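Local coordinates for interphotoreceptor retinoid-binding protein (Xenopus laevis, PDB 1J7X), which probably binds and carries retinoids between the photoreceptors and pigment epithelium of the retina, this chain being one functional unit, at residues H6-A20 with F247-I261. Residues are numbered along the deposited sequence; the frame is centred on the assembly and turned at random.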
loop_
_atom_site.group_PDB
_atom_site.type_symbol
_atom_site.label_atom_id
_atom_site.label_comp_id
_atom_site.label_asym_id
_atom_site.label_seq_id
_atom_site.Cartn_x
_atom_site.Cartn_y
_atom_site.Cartn_z
ATOM N N HIS A 6 13.810 29.999 -10.331
ATOM C CA HIS A 6 12.562 29.644 -11.001
ATOM C C HIS A 6 12.033 28.349 -10.349
ATOM O O HIS A 6 10.864 28.257 -9.953
ATOM C CB HIS A 6 12.820 29.446 -12.478
ATOM C CG HIS A 6 11.578 29.227 -13.293
ATOM N ND1 HIS A 6 10.538 30.134 -13.319
ATOM C CD2 HIS A 6 11.215 28.223 -14.125
ATOM C CE1 HIS A 6 9.604 29.716 -14.150
ATOM N NE2 HIS A 6 9.978 28.546 -14.641
ATOM N N VAL A 7 12.937 27.387 -10.171
ATOM C CA VAL A 7 12.545 26.129 -9.555
ATOM C C VAL A 7 12.253 26.329 -8.103
ATOM O O VAL A 7 11.287 25.817 -7.608
ATOM C CB VAL A 7 13.637 25.064 -9.695
ATOM C CG1 VAL A 7 13.215 23.771 -8.976
ATOM C CG2 VAL A 7 13.838 24.782 -11.112
ATOM N N LEU A 8 13.136 27.048 -7.436
ATOM C CA LEU A 8 12.994 27.280 -6.014
ATOM C C LEU A 8 11.723 27.860 -5.668
ATOM O O LEU A 8 11.021 27.393 -4.721
ATOM C CB LEU A 8 14.229 28.088 -5.523
ATOM C CG LEU A 8 14.200 28.444 -4.041
ATOM C CD1 LEU A 8 14.295 27.212 -3.180
ATOM C CD2 LEU A 8 15.466 29.375 -3.826
ATOM N N HIS A 9 11.290 28.902 -6.401
ATOM C CA HIS A 9 10.052 29.609 -6.088
ATOM C C HIS A 9 8.832 28.648 -6.229
ATOM O O HIS A 9 7.948 28.597 -5.442
ATOM C CB HIS A 9 9.882 30.847 -7.060
ATOM C CG HIS A 9 8.714 31.709 -6.762
ATOM N ND1 HIS A 9 7.736 31.977 -7.688
ATOM C CD2 HIS A 9 8.263 32.208 -5.601
ATOM C CE1 HIS A 9 6.768 32.662 -7.115
ATOM N NE2 HIS A 9 7.084 32.853 -5.853
ATOM N N GLN A 10 8.827 27.888 -7.294
ATOM C CA GLN A 10 7.704 27.006 -7.526
ATOM C C GLN A 10 7.711 25.936 -6.397
ATOM O O GLN A 10 6.646 25.591 -5.832
ATOM C CB GLN A 10 7.865 26.401 -8.890
ATOM C CG GLN A 10 7.669 27.330 -10.097
ATOM C CD GLN A 10 7.733 26.611 -11.490
ATOM O OE1 GLN A 10 6.923 25.691 -11.785
ATOM N NE2 GLN A 10 8.729 26.977 -12.293
ATOM N N LEU A 11 8.887 25.414 -6.122
ATOM C CA LEU A 11 9.021 24.344 -5.064
ATOM C C LEU A 11 8.445 24.751 -3.744
ATOM O O LEU A 11 7.543 24.104 -3.138
ATOM C CB LEU A 11 10.468 23.906 -4.921
ATOM C CG LEU A 11 10.738 22.945 -3.781
ATOM C CD1 LEU A 11 9.984 21.656 -4.005
ATOM C CD2 LEU A 11 12.201 22.695 -3.609
ATOM N N CYS A 12 8.870 25.919 -3.270
ATOM C CA CYS A 12 8.345 26.380 -2.001
ATOM C C CYS A 12 6.846 26.550 -2.015
ATOM O O CYS A 12 6.210 26.250 -1.022
ATOM C CB CYS A 12 9.031 27.723 -1.631
ATOM S SG CYS A 12 10.692 27.427 -1.104
ATOM N N ASP A 13 6.302 27.007 -3.114
ATOM C CA ASP A 13 4.877 27.142 -3.217
ATOM C C ASP A 13 4.205 25.732 -3.187
ATOM O O ASP A 13 3.228 25.502 -2.473
ATOM C CB ASP A 13 4.553 27.857 -4.510
ATOM C CG ASP A 13 3.084 28.180 -4.649
ATOM O OD1 ASP A 13 2.500 28.694 -3.661
ATOM O OD2 ASP A 13 2.464 27.949 -5.747
ATOM N N ILE A 14 4.740 24.839 -3.988
ATOM C CA ILE A 14 4.170 23.517 -4.054
ATOM C C ILE A 14 4.162 22.899 -2.659
ATOM O O ILE A 14 3.165 22.362 -2.259
ATOM C CB ILE A 14 5.029 22.623 -4.987
ATOM C CG1 ILE A 14 5.082 23.131 -6.449
ATOM C CG2 ILE A 14 4.542 21.210 -4.879
ATOM C CD1 ILE A 14 3.840 23.175 -7.087
ATOM N N LEU A 15 5.294 22.929 -1.961
ATOM C CA LEU A 15 5.464 22.354 -0.618
ATOM C C LEU A 15 4.491 22.948 0.379
ATOM O O LEU A 15 3.807 22.244 1.030
ATOM C CB LEU A 15 6.871 22.555 -0.138
ATOM C CG LEU A 15 7.978 21.854 -0.875
ATOM C CD1 LEU A 15 9.309 22.311 -0.379
ATOM C CD2 LEU A 15 7.778 20.363 -0.692
ATOM N N ALA A 16 4.359 24.289 0.409
ATOM C CA ALA A 16 3.498 24.961 1.367
ATOM C C ALA A 16 2.061 24.510 1.235
ATOM O O ALA A 16 1.353 24.328 2.174
ATOM C CB ALA A 16 3.591 26.505 1.170
ATOM N N ASN A 17 1.626 24.298 0.016
ATOM C CA ASN A 17 0.240 23.946 -0.203
ATOM C C ASN A 17 -0.078 22.455 -0.301
ATOM O O ASN A 17 -1.203 22.095 -0.096
ATOM C CB ASN A 17 -0.222 24.585 -1.438
ATOM C CG ASN A 17 -0.144 26.110 -1.335
ATOM O OD1 ASN A 17 -0.642 26.695 -0.342
ATOM N ND2 ASN A 17 0.454 26.744 -2.337
ATOM N N ASN A 18 0.930 21.627 -0.510
ATOM C CA ASN A 18 0.655 20.171 -0.699
ATOM C C ASN A 18 1.354 19.143 0.184
ATOM O O ASN A 18 0.832 18.049 0.370
ATOM C CB ASN A 18 0.879 19.835 -2.145
ATOM C CG ASN A 18 0.136 20.783 -3.097
ATOM O OD1 ASN A 18 0.696 21.762 -3.621
ATOM N ND2 ASN A 18 -1.036 20.424 -3.432
ATOM N N TYR A 19 2.534 19.466 0.688
ATOM C CA TYR A 19 3.352 18.463 1.390
ATOM C C TYR A 19 2.616 17.970 2.624
ATOM O O TYR A 19 2.303 18.774 3.547
ATOM C CB TYR A 19 4.701 19.060 1.776
ATOM C CG TYR A 19 5.606 18.145 2.497
ATOM C CD1 TYR A 19 5.734 16.811 2.084
ATOM C CD2 TYR A 19 6.387 18.557 3.534
ATOM C CE1 TYR A 19 6.596 15.966 2.674
ATOM C CE2 TYR A 19 7.187 17.632 4.226
ATOM C CZ TYR A 19 7.360 16.328 3.707
ATOM O OH TYR A 19 8.190 15.465 4.368
ATOM N N ALA A 20 2.411 16.662 2.693
ATOM C CA ALA A 20 1.681 16.082 3.835
ATOM C C ALA A 20 2.096 16.550 5.223
ATOM O O ALA A 20 1.262 16.648 6.113
ATOM C CB ALA A 20 1.772 14.606 3.828
ATOM N N PHE A 247 4.200 17.254 -9.453
ATOM C CA PHE A 247 4.074 18.662 -9.875
ATOM C C PHE A 247 5.222 19.058 -10.773
ATOM O O PHE A 247 6.355 19.017 -10.385
ATOM C CB PHE A 247 4.021 19.568 -8.644
ATOM C CG PHE A 247 2.896 19.257 -7.689
ATOM C CD1 PHE A 247 3.008 18.275 -6.713
ATOM C CD2 PHE A 247 1.733 20.038 -7.679
ATOM C CE1 PHE A 247 1.975 17.961 -5.903
ATOM C CE2 PHE A 247 0.712 19.796 -6.723
ATOM C CZ PHE A 247 0.836 18.747 -5.856
ATOM N N PRO A 248 4.945 19.408 -12.015
ATOM C CA PRO A 248 5.985 19.730 -12.954
ATOM C C PRO A 248 6.451 21.108 -12.663
ATOM O O PRO A 248 5.733 21.855 -11.979
ATOM C CB PRO A 248 5.247 19.650 -14.315
ATOM C CG PRO A 248 3.940 20.209 -13.946
ATOM C CD PRO A 248 3.624 19.490 -12.623
ATOM N N PHE A 249 7.687 21.362 -12.989
ATOM C CA PHE A 249 8.239 22.701 -12.803
ATOM C C PHE A 249 8.155 23.356 -14.169
ATOM O O PHE A 249 8.960 22.997 -15.069
ATOM C CB PHE A 249 9.715 22.672 -12.364
ATOM C CG PHE A 249 9.912 22.274 -10.884
ATOM C CD1 PHE A 249 9.475 23.090 -9.883
ATOM C CD2 PHE A 249 10.458 21.072 -10.552
ATOM C CE1 PHE A 249 9.565 22.704 -8.561
ATOM C CE2 PHE A 249 10.633 20.703 -9.249
ATOM C CZ PHE A 249 10.147 21.535 -8.253
ATOM N N GLY A 250 7.208 24.260 -14.319
ATOM C CA GLY A 250 7.074 25.017 -15.566
ATOM C C GLY A 250 8.414 25.503 -16.075
ATOM O O GLY A 250 9.319 25.913 -15.278
ATOM N N ASP A 251 8.578 25.377 -17.399
ATOM C CA ASP A 251 9.762 25.794 -18.127
ATOM C C ASP A 251 10.973 24.945 -17.901
ATOM O O ASP A 251 12.097 25.387 -18.171
ATOM C CB ASP A 251 10.073 27.280 -17.792
ATOM C CG ASP A 251 8.851 28.217 -18.039
ATOM O OD1 ASP A 251 7.931 28.304 -17.167
ATOM O OD2 ASP A 251 8.743 28.886 -19.102
ATOM N N THR A 252 10.774 23.712 -17.423
ATOM C CA THR A 252 11.934 22.874 -17.163
ATOM C C THR A 252 11.621 21.461 -17.498
ATOM O O THR A 252 10.496 21.140 -17.739
ATOM C CB THR A 252 12.293 22.870 -15.686
ATOM O OG1 THR A 252 11.395 21.984 -14.992
ATOM C CG2 THR A 252 12.152 24.307 -15.065
ATOM N N GLN A 253 12.645 20.640 -17.473
ATOM C CA GLN A 253 12.556 19.205 -17.692
ATOM C C GLN A 253 12.482 18.453 -16.329
ATOM O O GLN A 253 12.858 17.278 -16.261
ATOM C CB GLN A 253 13.805 18.715 -18.449
ATOM C CG GLN A 253 14.007 19.292 -19.927
ATOM C CD GLN A 253 12.888 18.937 -20.877
ATOM O OE1 GLN A 253 11.971 19.731 -21.091
ATOM N NE2 GLN A 253 12.967 17.734 -21.464
ATOM N N LEU A 254 12.135 19.194 -15.290
ATOM C CA LEU A 254 12.073 18.660 -13.889
ATOM C C LEU A 254 10.742 18.669 -13.343
ATOM O O LEU A 254 9.886 19.414 -13.735
ATOM C CB LEU A 254 12.960 19.481 -12.917
ATOM C CG LEU A 254 14.449 19.321 -13.135
ATOM C CD1 LEU A 254 15.197 20.257 -12.142
ATOM C CD2 LEU A 254 14.888 17.949 -12.961
ATOM N N SER A 255 10.522 17.783 -12.370
ATOM C CA SER A 255 9.275 17.771 -11.648
ATOM C C SER A 255 9.522 17.384 -10.213
ATOM O O SER A 255 10.686 16.941 -9.856
ATOM C CB SER A 255 8.318 16.788 -12.269
ATOM O OG SER A 255 8.803 15.505 -11.961
ATOM N N VAL A 256 8.517 17.611 -9.388
ATOM C CA VAL A 256 8.603 17.169 -7.999
ATOM C C VAL A 256 7.436 16.265 -7.567
ATOM O O VAL A 256 6.281 16.549 -7.775
ATOM C CB VAL A 256 8.832 18.360 -7.006
ATOM C CG1 VAL A 256 7.556 19.197 -6.920
ATOM C CG2 VAL A 256 9.165 17.873 -5.590
ATOM N N THR A 257 7.725 15.095 -6.958
ATOM C CA THR A 257 6.715 14.245 -6.399
ATOM C C THR A 257 6.633 14.520 -4.982
ATOM O O THR A 257 7.667 14.565 -4.273
ATOM C CB THR A 257 7.075 12.707 -6.531
ATOM O OG1 THR A 257 7.263 12.385 -7.881
ATOM C CG2 THR A 257 5.924 11.837 -6.009
ATOM N N VAL A 258 5.430 14.860 -4.589
ATOM C CA VAL A 258 5.146 15.264 -3.227
ATOM C C VAL A 258 4.114 14.430 -2.515
ATOM O O VAL A 258 3.002 14.227 -3.022
ATOM C CB VAL A 258 4.672 16.761 -3.209
ATOM C CG1 VAL A 258 4.403 17.184 -1.811
ATOM C CG2 VAL A 258 5.700 17.629 -3.862
ATOM N N PRO A 259 4.452 13.877 -1.342
ATOM C CA PRO A 259 3.442 13.124 -0.633
ATOM C C PRO A 259 2.399 14.046 -0.093
ATOM O O PRO A 259 2.771 14.963 0.551
ATOM C CB PRO A 259 4.228 12.441 0.480
ATOM C CG PRO A 259 5.394 13.411 0.718
ATOM C CD PRO A 259 5.749 13.835 -0.642
ATOM N N ILE A 260 1.144 13.880 -0.489
ATOM C CA ILE A 260 0.066 14.734 -0.010
ATOM C C ILE A 260 -0.696 14.059 1.098
ATOM O O ILE A 260 -1.502 14.658 1.770
ATOM C CB ILE A 260 -0.895 15.071 -1.134
ATOM C CG1 ILE A 260 -1.607 13.751 -1.607
ATOM C CG2 ILE A 260 -0.200 15.731 -2.340
ATOM C CD1 ILE A 260 -2.729 13.997 -2.603
ATOM N N ILE A 261 -0.412 12.784 1.367
ATOM C CA ILE A 261 -1.105 12.107 2.396
ATOM C C ILE A 261 -0.181 11.452 3.344
ATOM O O ILE A 261 0.828 10.811 2.902
ATOM C CB ILE A 261 -1.951 10.983 1.684
ATOM C CG1 ILE A 261 -3.191 11.565 1.050
ATOM C CG2 ILE A 261 -2.328 9.914 2.661
ATOM C CD1 ILE A 261 -3.898 10.676 0.079
#
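A beta hairpin, strands 244-248 and 254-265, packs one face against helix 2-18, with F249 and F247 reaching V7, Q10, L11 and I14. CG1 of V7 sits over the centre of the F249 ring, 3.7 Å from its centroid; F249 CG, anti to its carbonyl carbon (chi1 -75°), sets the ring against the helix, where Q10 CB and the backbone N of L11 meet its edge. I14 CG2 lies over one face of F247, offset toward the rim, and also touches V258 CG2 at 3.9 Å. The hairpin thus returns from far along the chain to the N-terminal helix, in one lobe with helices 25-31 and 43-58; strand 254-259 and helix 6-18 run nearly parallel, their axes at 19°. At the type II turn from F249 to T252, the Q10 amide grips G250 twice: NE2 donates almost straight to G250 O (3.2 Å), the acceptor in the amide plane, while G250 N makes a weak bond to OE1. H6 NE2 adds weak bonds to G250 O (2.8 Å) and D251 OD1. Beyond the helix end, A20 N donates to P259 O at 2.8 Å. P259 CG meets the Y19 ring edge, 3.4 Å from CE1; Y19 OH is hydrogen-bonded to D60 OD2.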